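Local coordinates for protein 6-phospho-beta-d glycosidase (Streptococcus pyogenes, PDB 5FOO) that hydrolyses 6-phospho-beta-glycosides, probably by the retaining mechanism of glycoside hydrolase family 1, and is caught here with 6-phosphocyclophellitol bound covalently, at residues A[117-122]-A[422-427]; A[159-164]-A[361-366]; A[163-168]-A[297-302]; A[169-174]-A[245-250]. The protein carries 1 engineered substitution. All coordinates share one frame; numbering follows the deposited sequence.

Interaction 1. Residues A[117-122]-A[422-427]. With JAZ (6-phosphocyclophellitol), chain G.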
# COMPACT_ATOMS: atom_id res chain seq x y z
N LEU A 117 -6.68 3.37 -6.07
CA LEU A 117 -6.45 4.24 -7.20
C LEU A 117 -5.04 4.68 -7.53
O LEU A 117 -4.81 5.22 -8.62
CB LEU A 117 -7.33 5.47 -7.12
CG LEU A 117 -8.79 5.13 -6.94
CD1 LEU A 117 -9.53 6.36 -6.45
CD2 LEU A 117 -9.34 4.57 -8.24
N HIS A 118 -4.09 4.42 -6.64
CA HIS A 118 -2.71 4.91 -6.85
C HIS A 118 -1.80 4.04 -6.06
O HIS A 118 -1.91 3.98 -4.84
CB HIS A 118 -2.61 6.37 -6.42
CG HIS A 118 -1.24 6.93 -6.38
ND1 HIS A 118 -0.78 7.73 -5.35
CD2 HIS A 118 -0.21 6.83 -7.25
CE1 HIS A 118 0.49 8.05 -5.56
NE2 HIS A 118 0.86 7.50 -6.70
N HIS A 119 -0.89 3.35 -6.75
CA HIS A 119 0.13 2.55 -6.07
C HIS A 119 1.48 2.83 -6.77
O HIS A 119 1.93 2.08 -7.66
CB HIS A 119 -0.27 1.04 -6.14
CG HIS A 119 0.46 0.18 -5.18
ND1 HIS A 119 -0.15 -0.82 -4.45
CD2 HIS A 119 1.76 0.20 -4.79
CE1 HIS A 119 0.74 -1.40 -3.67
NE2 HIS A 119 1.91 -0.80 -3.85
N PHE A 120 2.07 3.97 -6.37
CA PHE A 120 3.38 4.45 -6.82
C PHE A 120 3.45 4.65 -8.33
O PHE A 120 4.55 4.50 -8.93
CB PHE A 120 4.49 3.43 -6.43
CG PHE A 120 4.45 2.93 -4.99
CD1 PHE A 120 3.79 3.59 -3.96
CD2 PHE A 120 5.15 1.78 -4.68
CE1 PHE A 120 3.80 3.09 -2.64
CE2 PHE A 120 5.18 1.26 -3.38
CZ PHE A 120 4.51 1.93 -2.35
N ASP A 121 2.31 4.98 -8.97
CA ASP A 121 2.24 4.97 -10.40
C ASP A 121 1.69 6.21 -11.07
O ASP A 121 0.96 6.11 -12.05
CB ASP A 121 1.51 3.71 -10.91
CG ASP A 121 0.02 3.67 -10.50
OD1 ASP A 121 -0.35 4.31 -9.48
OD2 ASP A 121 -0.78 3.02 -11.23
N LEU A 122 2.12 7.36 -10.60
CA LEU A 122 1.93 8.60 -11.32
C LEU A 122 2.37 8.46 -12.78
O LEU A 122 3.45 7.91 -13.07
CB LEU A 122 2.70 9.73 -10.61
CG LEU A 122 2.55 11.10 -11.23
CD1 LEU A 122 1.31 11.80 -10.72
CD2 LEU A 122 3.79 11.95 -10.99
N TRP A 422 5.96 -8.42 -9.36
CA TRP A 422 7.13 -7.60 -9.61
C TRP A 422 7.25 -6.56 -8.53
O TRP A 422 6.39 -5.71 -8.46
CB TRP A 422 6.94 -6.93 -10.97
CG TRP A 422 8.08 -6.13 -11.44
CD1 TRP A 422 9.32 -6.61 -11.87
CD2 TRP A 422 8.15 -4.71 -11.52
NE1 TRP A 422 10.11 -5.53 -12.28
CE2 TRP A 422 9.42 -4.37 -12.05
CE3 TRP A 422 7.25 -3.68 -11.21
CZ2 TRP A 422 9.82 -3.06 -12.24
CZ3 TRP A 422 7.65 -2.37 -11.42
CH2 TRP A 422 8.93 -2.08 -11.96
N SER A 423 8.28 -6.65 -7.65
CA SER A 423 8.43 -5.64 -6.58
C SER A 423 9.45 -4.51 -6.91
O SER A 423 10.48 -4.37 -6.25
CB SER A 423 8.74 -6.18 -5.12
OG SER A 423 8.39 -7.52 -4.66
N TRP A 424 9.16 -3.71 -7.91
CA TRP A 424 9.80 -2.45 -8.06
C TRP A 424 11.32 -2.75 -8.38
O TRP A 424 11.64 -3.71 -9.14
CB TRP A 424 9.56 -1.60 -6.78
CG TRP A 424 8.10 -1.62 -6.33
CD1 TRP A 424 7.61 -2.10 -5.16
CD2 TRP A 424 6.96 -1.10 -7.06
NE1 TRP A 424 6.25 -1.89 -5.09
CE2 TRP A 424 5.82 -1.29 -6.24
CE3 TRP A 424 6.79 -0.52 -8.31
CZ2 TRP A 424 4.53 -0.96 -6.66
CZ3 TRP A 424 5.48 -0.15 -8.74
CH2 TRP A 424 4.38 -0.38 -7.91
N LEU A 425 12.24 -2.04 -7.72
CA LEU A 425 13.68 -2.26 -7.95
C LEU A 425 14.09 -3.71 -7.68
O LEU A 425 14.91 -4.23 -8.41
CB LEU A 425 14.53 -1.28 -7.15
CG LEU A 425 14.33 0.15 -7.60
CD1 LEU A 425 15.10 1.05 -6.67
CD2 LEU A 425 14.76 0.36 -9.05
N ASN A 426 13.45 -4.40 -6.74
CA ASN A 426 13.77 -5.81 -6.53
C ASN A 426 13.13 -6.81 -7.44
O ASN A 426 13.40 -8.04 -7.33
CB ASN A 426 13.51 -6.17 -5.09
CG ASN A 426 14.27 -5.28 -4.16
OD1 ASN A 426 13.72 -4.45 -3.49
ND2 ASN A 426 15.55 -5.39 -4.21
N ALA A 427 12.24 -6.33 -8.32
CA ALA A 427 11.62 -7.20 -9.30
C ALA A 427 11.22 -8.51 -8.63
O ALA A 427 10.52 -8.45 -7.66
CB ALA A 427 12.55 -7.41 -10.50
C2 JAZ G . 5.49 -4.23 -2.10
C3 JAZ G . 4.09 -3.60 -2.13
C4 JAZ G . 3.92 -2.61 -0.98
C5 JAZ G . 4.14 -3.25 0.38
C6 JAZ G . 5.46 -3.98 0.41
C7 JAZ G . 5.63 -4.95 -0.76
C8 JAZ G . 6.89 -5.80 -0.65
O9 JAZ G . 8.00 -4.90 -0.70
P10 JAZ G . 9.37 -5.41 -1.32
O11 JAZ G . 10.26 -4.22 -1.25
O12 JAZ G . 9.16 -6.09 -2.61
O13 JAZ G . 9.84 -6.48 -0.43
O14 JAZ G . 6.54 -3.04 0.48
O15 JAZ G . 5.63 -5.21 -3.13
O16 JAZ G . 3.97 -2.91 -3.35
O17 JAZ G . 2.63 -2.01 -1.04
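The indole of W424 has F120 over one face and the inhibitor at its edge. F120 CD2 sits 3.4 Å from W424 CZ2, above the rim of the six-membered ring rather than over its middle, and the two planes are inclined by 48°. F120 in turn carries H119 CD2 over the centre of one of its own faces. H119 closes the trio: its CD2 is 3.5 Å from W424 CZ2, and its ring edge is directed at JAZ C4.

Packing of this kind leaves the two ring N-H groups converging on one hydroxyl oxygen, O16 of the inhibitor. It lies 3.0 Å from W424 NE1, in the plane of the indole, and 3.0 Å from H119 NE2, whose bond is the more bent of the two. H119 reaches the inhibitor because its CG is anti to the backbone N (chi1 -164°). Its own backbone N is tied to D121 OD1 at 2.9 Å, which braces the backbone that carries the imidazole. Tryptophan and histidine suit these places because each joins a flat packing surface to a rigid N-H donor. Q18 and Y432 add further hydrogen bonds to the inhibitor. Two loops, after barrel strands 112-116 and 410-416, thus meet in an aromatic cluster that forms part of the glycone-binding pocket of a family 1 glycosidase.

Interaction 2. Residues A[159-164]-A[361-366]. With JAZ (6-phosphocyclophellitol), chain G; EDO (1,2-ethanediol), chain H.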
# COMPACT_ATOMS: atom_id res chain seq x y z
N ASP A 159 -15.95 -0.77 -2.67
CA ASP A 159 -14.85 -0.70 -1.72
C ASP A 159 -13.65 -0.07 -2.39
O ASP A 159 -13.00 -0.71 -3.21
CB ASP A 159 -14.49 -2.08 -1.23
CG ASP A 159 -15.57 -2.68 -0.34
OD1 ASP A 159 -15.68 -2.34 0.87
OD2 ASP A 159 -16.27 -3.55 -0.89
N TRP A 160 -13.38 1.17 -2.03
CA TRP A 160 -12.47 2.00 -2.74
C TRP A 160 -11.37 2.54 -1.79
O TRP A 160 -11.64 2.85 -0.63
CB TRP A 160 -13.23 3.18 -3.32
CG TRP A 160 -14.16 2.88 -4.40
CD1 TRP A 160 -15.53 2.72 -4.29
CD2 TRP A 160 -13.86 2.72 -5.78
NE1 TRP A 160 -16.09 2.47 -5.53
CE2 TRP A 160 -15.09 2.49 -6.46
CE3 TRP A 160 -12.68 2.72 -6.52
CZ2 TRP A 160 -15.14 2.28 -7.84
CZ3 TRP A 160 -12.77 2.54 -7.90
CH2 TRP A 160 -13.98 2.29 -8.53
N PHE A 161 -10.17 2.70 -2.32
CA PHE A 161 -9.05 3.26 -1.60
C PHE A 161 -8.29 4.25 -2.47
O PHE A 161 -8.09 4.02 -3.63
CB PHE A 161 -8.18 2.12 -1.05
CG PHE A 161 -8.84 1.36 0.06
CD1 PHE A 161 -8.77 1.83 1.36
CD2 PHE A 161 -9.59 0.24 -0.21
CE1 PHE A 161 -9.46 1.19 2.39
CE2 PHE A 161 -10.26 -0.43 0.83
CZ PHE A 161 -10.21 0.04 2.11
N VAL A 162 -7.90 5.39 -1.91
CA VAL A 162 -7.38 6.45 -2.75
C VAL A 162 -5.87 6.23 -3.06
O VAL A 162 -5.48 6.33 -4.21
CB VAL A 162 -7.60 7.87 -2.16
CG1 VAL A 162 -7.03 8.92 -3.13
CG2 VAL A 162 -9.09 8.19 -1.97
N HIS A 163 -5.06 5.94 -2.04
CA HIS A 163 -3.65 5.65 -2.23
C HIS A 163 -3.26 4.39 -1.46
O HIS A 163 -3.87 4.04 -0.43
CB HIS A 163 -2.77 6.74 -1.62
CG HIS A 163 -3.07 8.15 -2.05
ND1 HIS A 163 -2.79 8.61 -3.30
CD2 HIS A 163 -3.52 9.21 -1.37
CE1 HIS A 163 -3.09 9.88 -3.40
NE2 HIS A 163 -3.55 10.27 -2.24
N ASN A 164 -2.20 3.75 -1.93
CA ASN A 164 -1.39 2.89 -1.11
C ASN A 164 -0.19 3.66 -0.59
O ASN A 164 0.62 4.16 -1.39
CB ASN A 164 -0.90 1.71 -1.93
CG ASN A 164 0.01 0.81 -1.12
OD1 ASN A 164 -0.45 -0.06 -0.37
ND2 ASN A 164 1.31 1.02 -1.26
N PRO A 361 -13.60 1.47 11.41
CA PRO A 361 -13.23 0.19 10.78
C PRO A 361 -11.90 0.21 10.03
O PRO A 361 -11.57 1.21 9.36
CB PRO A 361 -14.41 -0.12 9.85
CG PRO A 361 -15.52 0.83 10.26
CD PRO A 361 -14.88 2.01 10.92
N TRP A 362 -11.17 -0.90 10.12
CA TRP A 362 -9.91 -1.04 9.38
C TRP A 362 -9.65 -2.51 9.11
O TRP A 362 -10.19 -3.36 9.80
CB TRP A 362 -8.76 -0.42 10.21
CG TRP A 362 -8.47 -1.17 11.48
CD1 TRP A 362 -9.16 -1.07 12.66
CD2 TRP A 362 -7.43 -2.13 11.71
NE1 TRP A 362 -8.61 -1.91 13.60
CE2 TRP A 362 -7.55 -2.57 13.05
CE3 TRP A 362 -6.40 -2.68 10.92
CZ2 TRP A 362 -6.70 -3.52 13.61
CZ3 TRP A 362 -5.55 -3.62 11.47
CH2 TRP A 362 -5.71 -4.03 12.82
N PHE A 363 -8.87 -2.80 8.08
CA PHE A 363 -8.32 -4.14 7.86
C PHE A 363 -6.80 -4.16 7.59
O PHE A 363 -6.21 -3.17 7.16
CB PHE A 363 -9.06 -4.86 6.76
CG PHE A 363 -8.69 -4.46 5.37
CD1 PHE A 363 -8.91 -3.18 4.91
CD2 PHE A 363 -8.16 -5.41 4.46
CE1 PHE A 363 -8.62 -2.86 3.61
CE2 PHE A 363 -7.85 -5.07 3.18
CZ PHE A 363 -8.11 -3.80 2.74
N LEU A 364 -6.18 -5.29 7.85
CA LEU A 364 -4.75 -5.41 7.66
C LEU A 364 -4.58 -5.72 6.21
O LEU A 364 -4.79 -6.86 5.77
CB LEU A 364 -4.17 -6.49 8.53
CG LEU A 364 -2.65 -6.69 8.52
CD1 LEU A 364 -1.92 -5.40 8.76
CD2 LEU A 364 -2.28 -7.69 9.61
N SER A 365 -4.18 -4.71 5.46
CA SER A 365 -4.32 -4.69 4.01
C SER A 365 -3.13 -5.21 3.24
O SER A 365 -3.23 -5.41 1.99
CB SER A 365 -4.68 -3.25 3.54
OG SER A 365 -3.93 -2.29 4.30
N GLU A 366 -2.01 -5.45 3.94
CA GLU A 366 -0.83 -5.98 3.27
C GLU A 366 0.06 -6.61 4.35
O GLU A 366 0.62 -5.92 5.16
CB GLU A 366 -0.07 -4.84 2.56
CG GLU A 366 1.26 -5.21 1.90
CD GLU A 366 2.18 -4.04 1.57
OE1 GLU A 366 2.11 -2.97 2.18
OE2 GLU A 366 3.10 -4.26 0.61
C2 JAZ G . 5.49 -4.23 -2.10
C3 JAZ G . 4.09 -3.60 -2.13
C4 JAZ G . 3.92 -2.61 -0.98
C5 JAZ G . 4.14 -3.25 0.38
C6 JAZ G . 5.46 -3.98 0.41
C7 JAZ G . 5.63 -4.95 -0.76
C8 JAZ G . 6.89 -5.80 -0.65
O9 JAZ G . 8.00 -4.90 -0.70
P10 JAZ G . 9.37 -5.41 -1.32
O11 JAZ G . 10.26 -4.22 -1.25
O12 JAZ G . 9.16 -6.09 -2.61
O13 JAZ G . 9.84 -6.48 -0.43
O14 JAZ G . 6.54 -3.04 0.48
O15 JAZ G . 5.63 -5.21 -3.13
O16 JAZ G . 3.97 -2.91 -3.35
O17 JAZ G . 2.63 -2.01 -1.04
C1 EDO H . -18.87 -2.81 1.30
O1 EDO H . -17.81 -2.63 2.24
C2 EDO H . -19.85 -1.69 1.37
O2 EDO H . -19.20 -0.67 2.08
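F161 and F363 point at each other from opposite directions, and F161 CZ comes within 3.6 Å of F363 CE1. The approach is at the rim of F363, near its plane, whereas relative to F161 it is oblique. The rings meet obliquely, centroids 5.8 Å apart and planes at 50°. F363 holds its CG between the backbone N and the carbonyl carbon (chi1 78°), which turns the ring into the interior and lays one face against S365 CB, 3.5 Å above the ring plane. On the other strand, F161 also meets the ring of Y293 at nearly parallel planes, so large aromatic groups fill this part of the core.

The two phenylalanines belong to strands 159-161 and 362-367, the fourth and seventh of a closed eight-stranded TIM barrel. These strands are not neighbours in the sheet, so they touch through side chains inside the barrel instead of through backbone hydrogen bonds. Both chains then run to the active-site end. E366, with its CG anti to the backbone N (chi1 176°) and the chain extended beyond it, carries OE2 to JAZ C5 at 1.5 Å, a covalent bond; this is consistent with its being the nucleophile that the family places at the end of strand seven. N164, in the short strand 163-164 that follows the corner at V162, gives a weak hydrogen bond of 3.3 Å from ND2 to JAZ O17. At the far end, D159 is salt-bridged to R112; its OD1 bonds Y293 OH and, at 2.5 Å, accepts from O1 of 1,2-ethanediol, probably a crystallisation additive.

Interaction 3. Residues A[163-168]-A[297-302]. With JAZ (6-phosphocyclophellitol), chain G.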
# COMPACT_ATOMS: atom_id res chain seq x y z
N HIS A 163 -5.06 5.94 -2.04
CA HIS A 163 -3.65 5.65 -2.23
C HIS A 163 -3.26 4.39 -1.46
O HIS A 163 -3.87 4.04 -0.43
CB HIS A 163 -2.77 6.74 -1.62
CG HIS A 163 -3.07 8.15 -2.05
ND1 HIS A 163 -2.79 8.61 -3.30
CD2 HIS A 163 -3.52 9.21 -1.37
CE1 HIS A 163 -3.09 9.88 -3.40
NE2 HIS A 163 -3.55 10.27 -2.24
N ASN A 164 -2.20 3.75 -1.93
CA ASN A 164 -1.39 2.89 -1.11
C ASN A 164 -0.19 3.66 -0.59
O ASN A 164 0.62 4.16 -1.39
CB ASN A 164 -0.90 1.71 -1.93
CG ASN A 164 0.01 0.81 -1.12
OD1 ASN A 164 -0.45 -0.06 -0.37
ND2 ASN A 164 1.31 1.02 -1.26
N GLU A 165 -0.08 3.76 0.71
CA GLU A 165 1.10 4.30 1.41
C GLU A 165 1.67 5.57 0.80
O GLU A 165 2.80 5.58 0.24
CB GLU A 165 2.18 3.25 1.57
CG GLU A 165 1.78 2.00 2.31
CD GLU A 165 2.81 0.83 2.10
OE1 GLU A 165 3.16 0.33 0.93
OE2 GLU A 165 3.25 0.38 3.15
N PRO A 166 0.90 6.64 0.90
CA PRO A 166 1.36 7.86 0.38
C PRO A 166 2.67 8.36 0.98
O PRO A 166 3.46 8.98 0.24
CB PRO A 166 0.20 8.80 0.60
CG PRO A 166 -0.50 8.27 1.77
CD PRO A 166 -0.42 6.79 1.52
N MET A 167 2.98 8.03 2.24
CA MET A 167 4.31 8.45 2.79
C MET A 167 5.48 7.72 2.12
O MET A 167 6.58 8.21 2.12
CB MET A 167 4.39 8.26 4.32
CG MET A 167 5.72 8.81 4.97
SD MET A 167 5.92 10.55 4.55
CE MET A 167 4.97 11.27 5.84
N VAL A 168 5.25 6.51 1.60
CA VAL A 168 6.23 5.79 0.81
C VAL A 168 6.52 6.52 -0.53
O VAL A 168 7.64 6.54 -0.99
CB VAL A 168 5.86 4.30 0.58
CG1 VAL A 168 6.84 3.62 -0.34
CG2 VAL A 168 5.78 3.55 1.92
N ASN A 297 -1.22 -1.28 6.51
CA ASN A 297 -0.18 -2.20 6.03
C ASN A 297 0.82 -2.46 7.13
O ASN A 297 1.24 -1.55 7.84
CB ASN A 297 0.56 -1.69 4.79
CG ASN A 297 -0.33 -1.59 3.54
OD1 ASN A 297 -1.39 -2.21 3.42
ND2 ASN A 297 0.12 -0.81 2.60
N PHE A 298 1.16 -3.73 7.29
CA PHE A 298 2.25 -4.12 8.18
C PHE A 298 3.06 -5.31 7.66
O PHE A 298 2.55 -6.42 7.49
CB PHE A 298 1.75 -4.47 9.60
CG PHE A 298 2.85 -4.83 10.47
CD1 PHE A 298 3.66 -3.84 11.00
CD2 PHE A 298 3.19 -6.15 10.64
CE1 PHE A 298 4.76 -4.17 11.76
CE2 PHE A 298 4.26 -6.51 11.39
CZ PHE A 298 5.08 -5.53 11.93
N TYR A 299 4.35 -5.09 7.48
CA TYR A 299 5.23 -6.20 7.03
C TYR A 299 6.67 -6.15 7.61
O TYR A 299 7.38 -7.13 7.49
CB TYR A 299 5.27 -6.26 5.50
CG TYR A 299 5.46 -4.92 4.89
CD1 TYR A 299 4.37 -4.08 4.67
CD2 TYR A 299 6.75 -4.43 4.58
CE1 TYR A 299 4.54 -2.80 4.14
CE2 TYR A 299 6.90 -3.15 4.05
CZ TYR A 299 5.79 -2.35 3.85
OH TYR A 299 5.89 -1.09 3.32
N HIS A 300 7.05 -5.07 8.28
CA HIS A 300 8.07 -5.17 9.30
C HIS A 300 8.04 -4.04 10.28
O HIS A 300 7.67 -2.94 9.92
CB HIS A 300 9.46 -5.21 8.65
CG HIS A 300 9.81 -3.95 7.92
ND1 HIS A 300 10.34 -2.84 8.55
CD2 HIS A 300 9.76 -3.65 6.61
CE1 HIS A 300 10.59 -1.91 7.65
NE2 HIS A 300 10.26 -2.38 6.46
N PRO A 301 8.55 -4.29 11.50
CA PRO A 301 8.59 -3.22 12.49
C PRO A 301 9.69 -2.20 12.20
O PRO A 301 10.54 -2.46 11.39
CB PRO A 301 8.88 -3.99 13.77
CG PRO A 301 9.80 -5.09 13.31
CD PRO A 301 9.13 -5.54 12.04
N LYS A 302 9.62 -1.06 12.84
CA LYS A 302 10.61 0.03 12.74
C LYS A 302 11.02 0.29 14.19
O LYS A 302 10.15 0.31 15.07
CB LYS A 302 10.01 1.32 12.15
CG LYS A 302 9.30 1.21 10.80
C2 JAZ G . 5.49 -4.23 -2.10
C3 JAZ G . 4.09 -3.60 -2.13
C4 JAZ G . 3.92 -2.61 -0.98
C5 JAZ G . 4.14 -3.25 0.38
C6 JAZ G . 5.46 -3.98 0.41
C7 JAZ G . 5.63 -4.95 -0.76
C8 JAZ G . 6.89 -5.80 -0.65
O9 JAZ G . 8.00 -4.90 -0.70
P10 JAZ G . 9.37 -5.41 -1.32
O11 JAZ G . 10.26 -4.22 -1.25
O12 JAZ G . 9.16 -6.09 -2.61
O13 JAZ G . 9.84 -6.48 -0.43
O14 JAZ G . 6.54 -3.04 0.48
O15 JAZ G . 5.63 -5.21 -3.13
O16 JAZ G . 3.97 -2.91 -3.35
O17 JAZ G . 2.63 -2.01 -1.04
O HOH W 1 6.15 -0.15 0.42
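Y299 presents the edge of its ring to E165, with OH 3.0 Å from E165 OE2 and that oxygen in the ring plane. The carboxylate is turned 75° from the ring. One face of Y299 covers the inhibitor, JAZ C6 lying 3.8 Å above it toward the rim; a flat aromatic ring suits packing against the C-H face of the cyclitol ring. The other carboxylate oxygen, E165 OE1, accepts a 3.1 Å hydrogen bond from JAZ O17. A water joins the three groups: it donates to E165 OE1 and is also bonded to Y299 OH and JAZ O14. N164, itself a pocket residue, completes this first shell: its ND2 donates to E165 OE1 at 2.9 Å, meeting it on the anti side.

N164, E165 and P166 form the Asn-Glu-Pro signature of family 1, whose glutamate is probably the general acid/base. E165 stands at the N-cap of helix 166-174, and its CG is anti to the carbonyl carbon (chi1 -58°), which sends the acid into the pocket.

In the second shell, N297 ND2 donates to N164 OD1 at 3.1 Å and 148°; the acceptor lies in the N297 amide plane, while the donor is tilted from the N164 carbonyl plane. Asparagine can give and accept at once, so N164 accepts from N297 through OD1 while donating to E165 through ND2. Further out, N224 donates to E165 OE2, and S365 OG is hydrogen-bonded to N297 OD1.

Interaction 4. Residues A[169-174]-A[245-250]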
# COMPACT_ATOMS: atom_id res chain seq x y z
N VAL A 169 5.51 7.11 -1.15
CA VAL A 169 5.74 7.95 -2.33
C VAL A 169 6.58 9.21 -1.98
O VAL A 169 7.48 9.60 -2.74
CB VAL A 169 4.39 8.40 -2.92
CG1 VAL A 169 4.57 9.45 -4.00
CG2 VAL A 169 3.67 7.21 -3.52
N VAL A 170 6.23 9.87 -0.88
CA VAL A 170 6.91 11.03 -0.43
C VAL A 170 8.40 10.66 -0.20
O VAL A 170 9.26 11.37 -0.67
CB VAL A 170 6.36 11.47 0.91
CG1 VAL A 170 7.26 12.52 1.58
CG2 VAL A 170 4.95 12.01 0.78
N GLU A 171 8.66 9.57 0.53
CA GLU A 171 9.99 9.15 0.86
C GLU A 171 10.75 8.65 -0.34
O GLU A 171 11.86 9.16 -0.62
CB GLU A 171 10.03 8.16 2.05
CG GLU A 171 9.71 8.97 3.32
CD GLU A 171 9.78 8.22 4.67
OE1 GLU A 171 9.88 6.95 4.58
OE2 GLU A 171 9.74 8.93 5.78
N GLY A 172 10.12 7.74 -1.10
CA GLY A 172 10.70 7.19 -2.32
C GLY A 172 11.14 8.20 -3.36
O GLY A 172 12.31 8.13 -3.86
N SER A 173 10.24 9.13 -3.69
CA SER A 173 10.47 10.10 -4.72
C SER A 173 11.33 11.29 -4.24
O SER A 173 12.12 11.87 -5.02
CB SER A 173 9.13 10.58 -5.35
OG SER A 173 8.62 9.65 -6.34
N TYR A 174 11.20 11.67 -2.98
CA TYR A 174 11.75 12.96 -2.56
C TYR A 174 12.73 12.95 -1.36
O TYR A 174 13.22 13.99 -1.04
CB TYR A 174 10.62 13.96 -2.34
CG TYR A 174 9.85 14.30 -3.64
CD1 TYR A 174 10.34 15.24 -4.51
CD2 TYR A 174 8.64 13.63 -3.99
CE1 TYR A 174 9.69 15.55 -5.70
CE2 TYR A 174 7.95 13.95 -5.18
CZ TYR A 174 8.46 14.92 -6.04
OH TYR A 174 7.85 15.25 -7.23
N GLU A 245 6.98 9.07 14.89
CA GLU A 245 5.53 8.76 14.79
C GLU A 245 4.81 9.91 14.21
O GLU A 245 4.00 9.71 13.31
CB GLU A 245 4.92 8.34 16.13
CG GLU A 245 5.66 7.10 16.63
CD GLU A 245 4.81 5.96 17.08
OE1 GLU A 245 3.64 6.19 17.32
OE2 GLU A 245 5.36 4.84 17.21
N LEU A 246 5.12 11.12 14.68
CA LEU A 246 4.42 12.30 14.14
C LEU A 246 4.44 12.37 12.62
O LEU A 246 3.41 12.70 12.01
CB LEU A 246 4.98 13.62 14.65
CG LEU A 246 4.66 14.12 16.03
CD1 LEU A 246 5.46 15.39 16.25
CD2 LEU A 246 3.18 14.41 16.15
N TRP A 247 5.63 12.16 12.05
CA TRP A 247 5.86 12.17 10.63
C TRP A 247 5.35 10.90 9.94
O TRP A 247 4.55 11.00 9.03
CB TRP A 247 7.38 12.41 10.30
CG TRP A 247 7.68 12.32 8.86
CD1 TRP A 247 8.25 11.25 8.22
CD2 TRP A 247 7.50 13.33 7.84
NE1 TRP A 247 8.37 11.49 6.90
CE2 TRP A 247 7.89 12.76 6.63
CE3 TRP A 247 7.00 14.63 7.83
CZ2 TRP A 247 7.84 13.44 5.45
CZ3 TRP A 247 6.95 15.31 6.66
CH2 TRP A 247 7.36 14.72 5.47
N ASN A 248 5.86 9.74 10.32
CA ASN A 248 5.61 8.52 9.55
C ASN A 248 4.17 7.98 9.70
O ASN A 248 3.70 7.27 8.83
CB ASN A 248 6.62 7.39 9.87
CG ASN A 248 8.03 7.77 9.48
OD1 ASN A 248 8.39 7.76 8.29
ND2 ASN A 248 8.83 8.21 10.46
N ASN A 249 3.51 8.30 10.81
CA ASN A 249 2.17 7.81 11.10
C ASN A 249 1.13 8.93 11.16
O ASN A 249 0.16 8.91 10.38
CB ASN A 249 2.17 6.96 12.37
CG ASN A 249 3.04 5.72 12.20
OD1 ASN A 249 3.36 5.33 11.09
ND2 ASN A 249 3.39 5.10 13.27
N ASP A 250 1.35 9.90 12.06
CA ASP A 250 0.31 10.88 12.38
C ASP A 250 -0.12 11.78 11.26
O ASP A 250 -1.32 12.07 11.16
CB ASP A 250 0.69 11.72 13.55
CG ASP A 250 0.83 10.95 14.81
OD1 ASP A 250 0.79 9.69 14.83
OD2 ASP A 250 1.07 11.62 15.80
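W247 NE1 donates to E171 OE2 at 3.1 Å, with an N-H...acceptor angle of 149°. The carboxylate oxygen lies in the plane of the indole and is met on its anti side; the two flat groups are only 19° from coplanar. Both side chains reach out to make this bond, sliding past each other in opposite directions. E171 sends its CG anti to the carbonyl carbon (chi1 -73°) and stays extended beyond it, so that the long glutamate chain spans the gap to the indole. W247 offers a rigid N-H at the end of a broad apolar plate.

N248 crosses the carboxylate at about a right angle. Its OD1 is 3.1 Å from E171 OE2, but both atoms are acceptors, so the approach is not a hydrogen bond and may raise the proton affinity of the acid somewhat. The amide is turned that way because N248 ND2 donates instead to A244 O and is also bonded to Y323 OH.

Farther along the indole, V170 CG1 rests 4.0 Å from W247 CZ2, adding an apolar touch. The segment 245-250 includes a pi-type turn, in which E245 O accepts from both N249 N and D250 N.

The axes of segments 169-174 and 245-250 approach to 12.6 Å, so side chains alone bridge them. Around them, helix 186-208 packs against V170 through A189 and A193, W317 meets W247 edge-to-face, and M167, earlier in helix 166-174, also touches W247.

In the fold
Interactions 1, 2 and 3 all touch the bound inhibitor, while interaction 4 lies farther out, beside interaction 3, the side chain of E171 about 11 Å from the inhibitor. Interactions 2 and 3 share H163 and N164, and their centres are about 11 Å apart; a backbone hydrogen bond between F298 N and E366 O, at 3.1 Å, ties them together. Interaction 1 joins the same framework through H118 O and N164 N, 2.9 Å apart. Helix 166-174 continues from interaction 3 into interaction 4, their centres about 9 Å apart, while V169 packs on F120 of interaction 1.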